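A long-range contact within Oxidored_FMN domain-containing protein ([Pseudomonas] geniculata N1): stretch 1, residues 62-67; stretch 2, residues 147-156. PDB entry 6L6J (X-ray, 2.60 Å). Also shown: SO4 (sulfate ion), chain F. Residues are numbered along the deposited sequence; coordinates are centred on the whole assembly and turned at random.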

ATOM      1  N   MET A  62      -8.375  -4.690  18.660  1.00 24.92           N
ATOM      2  CA  MET A  62      -8.936  -3.713  19.622  1.00 26.79           C
ATOM      3  C   MET A  62      -9.130  -4.385  20.981  1.00 26.27           C
ATOM      4  O   MET A  62      -9.804  -5.440  21.029  1.00 28.11           O
ATOM      5  N   ILE A  63      -8.625  -3.770  22.049  1.00 25.21           N
ATOM      6  CA  ILE A  63      -8.678  -4.344  23.429  1.00 27.16           C
ATOM      7  C   ILE A  63      -9.946  -3.940  24.196  1.00 27.82           C
ATOM      8  O   ILE A  63     -10.094  -4.417  25.330  1.00 30.18           O
ATOM      9  N   HIS A  64     -10.811  -3.091  23.630  1.00 28.94           N
ATOM     10  CA  HIS A  64     -12.015  -2.533  24.312  1.00 28.48           C
ATOM     11  C   HIS A  64     -12.868  -1.735  23.319  1.00 29.19           C
ATOM     12  O   HIS A  64     -12.293  -1.174  22.362  1.00 32.40           O
ATOM     13  N   GLU A  65     -14.166  -1.615  23.612  1.00 29.90           N
ATOM     14  CA  GLU A  65     -15.227  -0.949  22.788  1.00 30.33           C
ATOM     15  C   GLU A  65     -14.931   0.556  22.587  1.00 28.95           C
ATOM     16  O   GLU A  65     -15.433   1.149  21.580  1.00 27.24           O
ATOM     17  N   THR A  66     -14.171   1.157  23.507  1.00 26.34           N
ATOM     18  CA  THR A  66     -13.711   2.566  23.452  1.00 26.55           C
ATOM     19  C   THR A  66     -12.585   2.738  22.412  1.00 27.76           C
ATOM     20  O   THR A  66     -12.114   3.899  22.243  1.00 25.33           O
ATOM     21  N   SER A  67     -12.148   1.660  21.745  1.00 26.21           N
ATOM     22  CA  SER A  67     -11.067   1.729  20.732  1.00 26.97           C
ATOM     23  C   SER A  67     -11.525   1.154  19.389  1.00 27.52           C
ATOM     24  O   SER A  67     -11.511  -0.074  19.254  1.00 28.44           O
ATOM     25  N   ASP A 147      -8.834   0.725  34.779  1.00 28.65           N
ATOM     26  CA  ASP A 147      -9.711  -0.067  33.875  1.00 32.48           C
ATOM     27  C   ASP A 147      -8.950  -0.408  32.586  1.00 31.26           C
ATOM     28  O   ASP A 147      -9.094  -1.516  32.089  1.00 34.24           O
ATOM     29  N   PHE A 148      -8.166   0.521  32.061  1.00 31.56           N
ATOM     30  CA  PHE A 148      -7.439   0.369  30.773  1.00 33.66           C
ATOM     31  C   PHE A 148      -6.399  -0.762  30.900  1.00 36.12           C
ATOM     32  O   PHE A 148      -6.240  -1.563  29.939  1.00 37.88           O
ATOM     33  N   ARG A 149      -5.699  -0.819  32.036  1.00 33.26           N
ATOM     34  CA  ARG A 149      -4.687  -1.865  32.313  1.00 34.52           C
ATOM     35  C   ARG A 149      -5.381  -3.221  32.455  1.00 36.34           C
ATOM     36  O   ARG A 149      -4.866  -4.203  31.901  1.00 36.97           O
ATOM     37  N   ARG A 150      -6.528  -3.253  33.138  1.00 37.67           N
ATOM     38  CA  ARG A 150      -7.411  -4.444  33.203  1.00 40.04           C
ATOM     39  C   ARG A 150      -7.664  -4.897  31.758  1.00 39.00           C
ATOM     40  O   ARG A 150      -7.315  -6.046  31.464  1.00 44.03           O
ATOM     41  N   TRP A 151      -8.137  -4.009  30.874  1.00 36.06           N
ATOM     42  CA  TRP A 151      -8.489  -4.342  29.461  1.00 34.58           C
ATOM     43  C   TRP A 151      -7.284  -4.970  28.760  1.00 33.84           C
ATOM     44  O   TRP A 151      -7.468  -5.945  28.026  1.00 35.02           O
ATOM     45  N   TYR A 152      -6.095  -4.409  28.952  1.00 36.44           N
ATOM     46  CA  TYR A 152      -4.871  -4.835  28.218  1.00 36.00           C
ATOM     47  C   TYR A 152      -4.532  -6.241  28.698  1.00 35.89           C
ATOM     48  O   TYR A 152      -4.686  -7.175  27.915  1.00 38.80           O
ATOM     49  N   ARG A 153      -4.171  -6.368  29.976  1.00 39.85           N
ATOM     50  CA  ARG A 153      -3.970  -7.655  30.707  1.00 41.63           C
ATOM     51  C   ARG A 153      -4.986  -8.701  30.210  1.00 38.17           C
ATOM     52  O   ARG A 153      -4.552  -9.735  29.710  1.00 40.43           O
ATOM     53  N   ASP A 154      -6.287  -8.421  30.296  1.00 35.90           N
ATOM     54  CA  ASP A 154      -7.389  -9.381  29.983  1.00 37.29           C
ATOM     55  C   ASP A 154      -7.389  -9.758  28.491  1.00 34.76           C
ATOM     56  O   ASP A 154      -7.548 -10.944  28.177  1.00 35.14           O
ATOM     57  N   ALA A 155      -7.224  -8.789  27.604  1.00 33.69           N
ATOM     58  CA  ALA A 155      -7.039  -9.032  26.155  1.00 33.79           C
ATOM     59  C   ALA A 155      -5.775  -9.881  25.913  1.00 33.74           C
ATOM     60  O   ALA A 155      -5.797 -10.680  24.945  1.00 35.30           O
ATOM     61  N   ALA A 156      -4.708  -9.700  26.709  1.00 30.50           N
ATOM     62  CA  ALA A 156      -3.458 -10.493  26.590  1.00 30.66           C
ATOM     63  C   ALA A 156      -3.771 -11.944  26.955  1.00 33.12           C
ATOM     64  O   ALA A 156      -3.385 -12.835  26.164  1.00 34.78           O
TER

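Side-chain packing of the loop segment 62-67 against one helix, residues 147-156, which extends beyond the stretch at both ends. The contact buries 349 Å², both sides summed, and no hydrogen bond crosses directly between the stretches; it rests on apolar packing and one aromatic stack, with a sulfate ion bridging the two at the side. Met62 (chi1 m, chi2 m) directs its CA-to-CB bond away from the helix and takes no part. Ile63 points toward the helix and has the largest covered area of any residue here, 121 Å². It lies alongside Ala155, the two CA atoms 5.7 Å apart. With chi1 p and chi2 t, its CD1 reaches over the face of the Tyr152 ring, 3.5 Å from Tyr152 CD2, in a CH-pi contact 4.0 Å from the ring centroid. The same methyl, Ile63 CD1, lies 4.1 Å from Trp151 CB and 4.4 Å from Phe148 CE2, so it is lodged among three helix side chains. The other branch meets Ala155, Ile63 CG2 lying 3.9 Å from Ala155 CB. The CA-to-CB bond of Tyr152, chi1 at -128° between wells, points sideways relative to the loop, yet its ring face meets Ile63 CD1. Phe148 (chi1 t) also points sideways, but the end of its side chain comes nearer; its backbone O lies 4.3 Å from Ile63 CD1.

His64 also points toward the helix, with chi1 t and chi2 at -103°. This places its imidazole flat on the six-membered ring of Trp151 (chi1 m, chi2 -27°) in a face-to-face stack, centroids 3.5 Å apart and planes at 9°; His64 CD2 comes to 3.3 Å from Trp151 CE2. His64 CB adds an off-centre CH-pi contact to the same six-membered ring. With the rings nearly parallel, His64 NE2 and Trp151 NE1 both reach the same sulfate ion, probably from the crystallisation liquor. His64 NE2 donates to SO4 O4 at 2.7 Å, nearly straight, and Trp151 NE1 donates to SO4 O3 at 3.2 Å. Arg150 (chi1 t, chi2 t, chi3 p), which does not touch the loop, also binds the ion: its NH1 bonds SO4 O1 at 2.8 Å and its NH2 bonds SO4 O3 at a very short 2.4 Å. Arg150 NH2 also forms a long salt bridge with Asp147 OD1, at 3.9 Å.

Glu65 (chi1 m) points sideways and makes no contact with the helix, although the end of its side chain comes nearer. Thr66, chi1 p, points toward the helix and sets OG1 3.6 Å from Trp151 CZ3. The same OG1 hydrogen-bonds His64 ND1 at 2.9 Å, and Thr66 N gives ND1 of His64 a weak bond at 3.3 Å, so the imidazole is held from the loop side as well as by the stack. The type I turn from His64 to Ser67, closed by Ser67 N to His64 O at 2.9 Å, brings these groups together. Ser67 itself (chi1 t) is out of reach of the helix.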

ATOM      1  CB  MET A  62     -10.269  -3.171  19.102  1.00 27.79           C
ATOM      2  CG  MET A  62     -10.101  -2.441  17.781  1.00 29.53           C
ATOM      3  SD  MET A  62      -9.018  -1.009  17.949  1.00 29.39           S
ATOM      4  CE  MET A  62      -7.496  -1.571  17.227  1.00 28.04           C
ATOM      5  CB  ILE A  63      -7.417  -3.958  24.213  1.00 26.75           C
ATOM      6  CG1 ILE A  63      -7.367  -2.464  24.532  1.00 27.19           C
ATOM      7  CG2 ILE A  63      -6.186  -4.416  23.458  1.00 26.01           C
ATOM      8  CD1 ILE A  63      -6.430  -2.128  25.664  1.00 27.56           C
ATOM      9  CB  HIS A  64     -11.593  -1.645  25.498  1.00 28.43           C
ATOM     10  CG  HIS A  64     -12.692  -1.347  26.457  1.00 27.17           C
ATOM     11  ND1 HIS A  64     -13.337  -0.140  26.481  1.00 26.61           N
ATOM     12  CD2 HIS A  64     -13.265  -2.109  27.416  1.00 27.53           C
ATOM     13  CE1 HIS A  64     -14.259  -0.169  27.416  1.00 27.76           C
ATOM     14  NE2 HIS A  64     -14.244  -1.376  27.997  1.00 25.84           N
ATOM     15  CB  GLU A  65     -16.591  -1.163  23.459  1.00 30.70           C
ATOM     16  CG  GLU A  65     -16.982  -2.632  23.602  1.00 34.85           C
ATOM     17  CD  GLU A  65     -16.633  -3.337  24.916  1.00 38.57           C
ATOM     18  OE1 GLU A  65     -15.470  -3.200  25.402  1.00 34.81           O
ATOM     19  OE2 GLU A  65     -17.538  -4.041  25.463  1.00 40.32           O
ATOM     20  CB  THR A  66     -13.221   3.049  24.828  1.00 27.73           C
ATOM     21  OG1 THR A  66     -12.118   2.258  25.300  1.00 24.24           O
ATOM     22  CG2 THR A  66     -14.318   3.031  25.867  1.00 28.32           C
ATOM     23  CB  SER A  67      -9.829   1.028  21.219  1.00 26.12           C
ATOM     24  OG  SER A  67      -8.885   0.939  20.173  1.00 25.13           O
ATOM     25  CB  ASP A 147     -11.025   0.656  33.561  1.00 32.99           C
ATOM     26  CG  ASP A 147     -11.999   0.736  34.719  1.00 36.88           C
ATOM     27  OD1 ASP A 147     -11.659   0.254  35.809  1.00 38.95           O
ATOM     28  OD2 ASP A 147     -13.096   1.288  34.523  1.00 43.71           O
ATOM     29  CB  PHE A 148      -6.840   1.715  30.347  1.00 31.10           C
ATOM     30  CG  PHE A 148      -5.713   1.619  29.352  1.00 32.66           C
ATOM     31  CD1 PHE A 148      -4.427   1.329  29.765  1.00 31.34           C
ATOM     32  CD2 PHE A 148      -5.931   1.836  28.000  1.00 35.17           C
ATOM     33  CE1 PHE A 148      -3.390   1.262  28.851  1.00 31.62           C
ATOM     34  CE2 PHE A 148      -4.894   1.772  27.085  1.00 30.99           C
ATOM     35  CZ  PHE A 148      -3.628   1.482  27.516  1.00 32.70           C
ATOM     36  CB  ARG A 149      -3.896  -1.487  33.561  1.00 35.32           C
ATOM     37  CG  ARG A 149      -2.965  -0.303  33.352  1.00 35.24           C
ATOM     38  CD  ARG A 149      -2.386   0.151  34.668  1.00 38.03           C
ATOM     39  NE  ARG A 149      -1.623  -0.897  35.328  1.00 43.20           N
ATOM     40  CZ  ARG A 149      -1.076  -0.784  36.534  1.00 44.08           C
ATOM     41  NH1 ARG A 149      -1.229   0.324  37.234  1.00 46.27           N
ATOM     42  NH2 ARG A 149      -0.372  -1.778  37.037  1.00 40.85           N
ATOM     43  CB  ARG A 150      -8.671  -4.132  34.017  1.00 43.11           C
ATOM     44  CG  ARG A 150      -9.642  -5.295  34.205  1.00 45.42           C
ATOM     45  CD  ARG A 150     -10.837  -4.918  35.086  1.00 47.58           C
ATOM     46  NE  ARG A 150     -11.548  -3.698  34.673  1.00 48.82           N
ATOM     47  CZ  ARG A 150     -12.560  -3.657  33.809  1.00 50.30           C
ATOM     48  NH1 ARG A 150     -12.997  -4.762  33.231  1.00 54.52           N
ATOM     49  NH2 ARG A 150     -13.131  -2.505  33.508  1.00 53.50           N
ATOM     50  CB  TRP A 151      -8.982  -3.134  28.644  1.00 34.01           C
ATOM     51  CG  TRP A 151     -10.094  -2.332  29.242  1.00 32.54           C
ATOM     52  CD1 TRP A 151     -11.060  -2.759  30.107  1.00 33.39           C
ATOM     53  CD2 TRP A 151     -10.368  -0.943  28.991  1.00 30.87           C
ATOM     54  NE1 TRP A 151     -11.895  -1.718  30.437  1.00 34.66           N
ATOM     55  CE2 TRP A 151     -11.492  -0.592  29.769  1.00 32.69           C
ATOM     56  CE3 TRP A 151      -9.777   0.036  28.192  1.00 31.84           C
ATOM     57  CZ2 TRP A 151     -12.020   0.697  29.777  1.00 32.00           C
ATOM     58  CZ3 TRP A 151     -10.273   1.320  28.232  1.00 32.02           C
ATOM     59  CH2 TRP A 151     -11.382   1.643  29.010  1.00 31.68           C
ATOM     60  CB  TYR A 152      -3.731  -3.823  28.365  1.00 32.36           C
ATOM     61  CG  TYR A 152      -3.137  -3.403  27.046  1.00 31.50           C
ATOM     62  CD1 TYR A 152      -2.673  -4.346  26.139  1.00 31.03           C
ATOM     63  CD2 TYR A 152      -3.045  -2.068  26.682  1.00 30.61           C
ATOM     64  CE1 TYR A 152      -2.131  -3.979  24.917  1.00 28.38           C
ATOM     65  CE2 TYR A 152      -2.499  -1.685  25.466  1.00 29.20           C
ATOM     66  CZ  TYR A 152      -2.042  -2.643  24.577  1.00 27.65           C
ATOM     67  OH  TYR A 152      -1.519  -2.284  23.366  1.00 28.89           O
ATOM     68  CB  ARG A 153      -4.074  -7.381  32.216  1.00 44.69           C
ATOM     69  CG  ARG A 153      -3.924  -8.595  33.122  1.00 49.57           C
ATOM     70  CD  ARG A 153      -4.463  -8.312  34.521  1.00 54.43           C
ATOM     71  NE  ARG A 153      -5.867  -8.693  34.726  1.00 53.38           N
ATOM     72  CZ  ARG A 153      -6.733  -8.059  35.536  1.00 58.22           C
ATOM     73  NH1 ARG A 153      -6.368  -6.982  36.224  1.00 56.65           N
ATOM     74  NH2 ARG A 153      -7.978  -8.500  35.647  1.00 54.62           N
ATOM     75  CB  ASP A 154      -8.760  -8.845  30.414  1.00 34.31           C
ATOM     76  CG  ASP A 154      -9.005  -8.961  31.908  1.00 36.15           C
ATOM     77  OD1 ASP A 154      -8.192  -9.609  32.585  1.00 41.49           O
ATOM     78  OD2 ASP A 154     -10.000  -8.414  32.386  1.00 38.89           O
ATOM     79  CB  ALA A 155      -6.973  -7.724  25.399  1.00 32.59           C
ATOM     80  CB  ALA A 156      -2.356  -9.938  27.446  1.00 30.10           C
TER
HETATM   81  S   SO4 F 705     -15.543  -2.752  31.272  1.00 53.35           S
HETATM   82  O1  SO4 F 705     -14.767  -3.961  31.194  1.00 55.08           O
HETATM   83  O2  SO4 F 705     -16.750  -2.997  32.045  1.00 50.47           O
HETATM   84  O3  SO4 F 705     -14.743  -1.721  31.895  1.00 51.43           O
HETATM   85  O4  SO4 F 705     -15.917  -2.340  29.940  1.00 52.01           O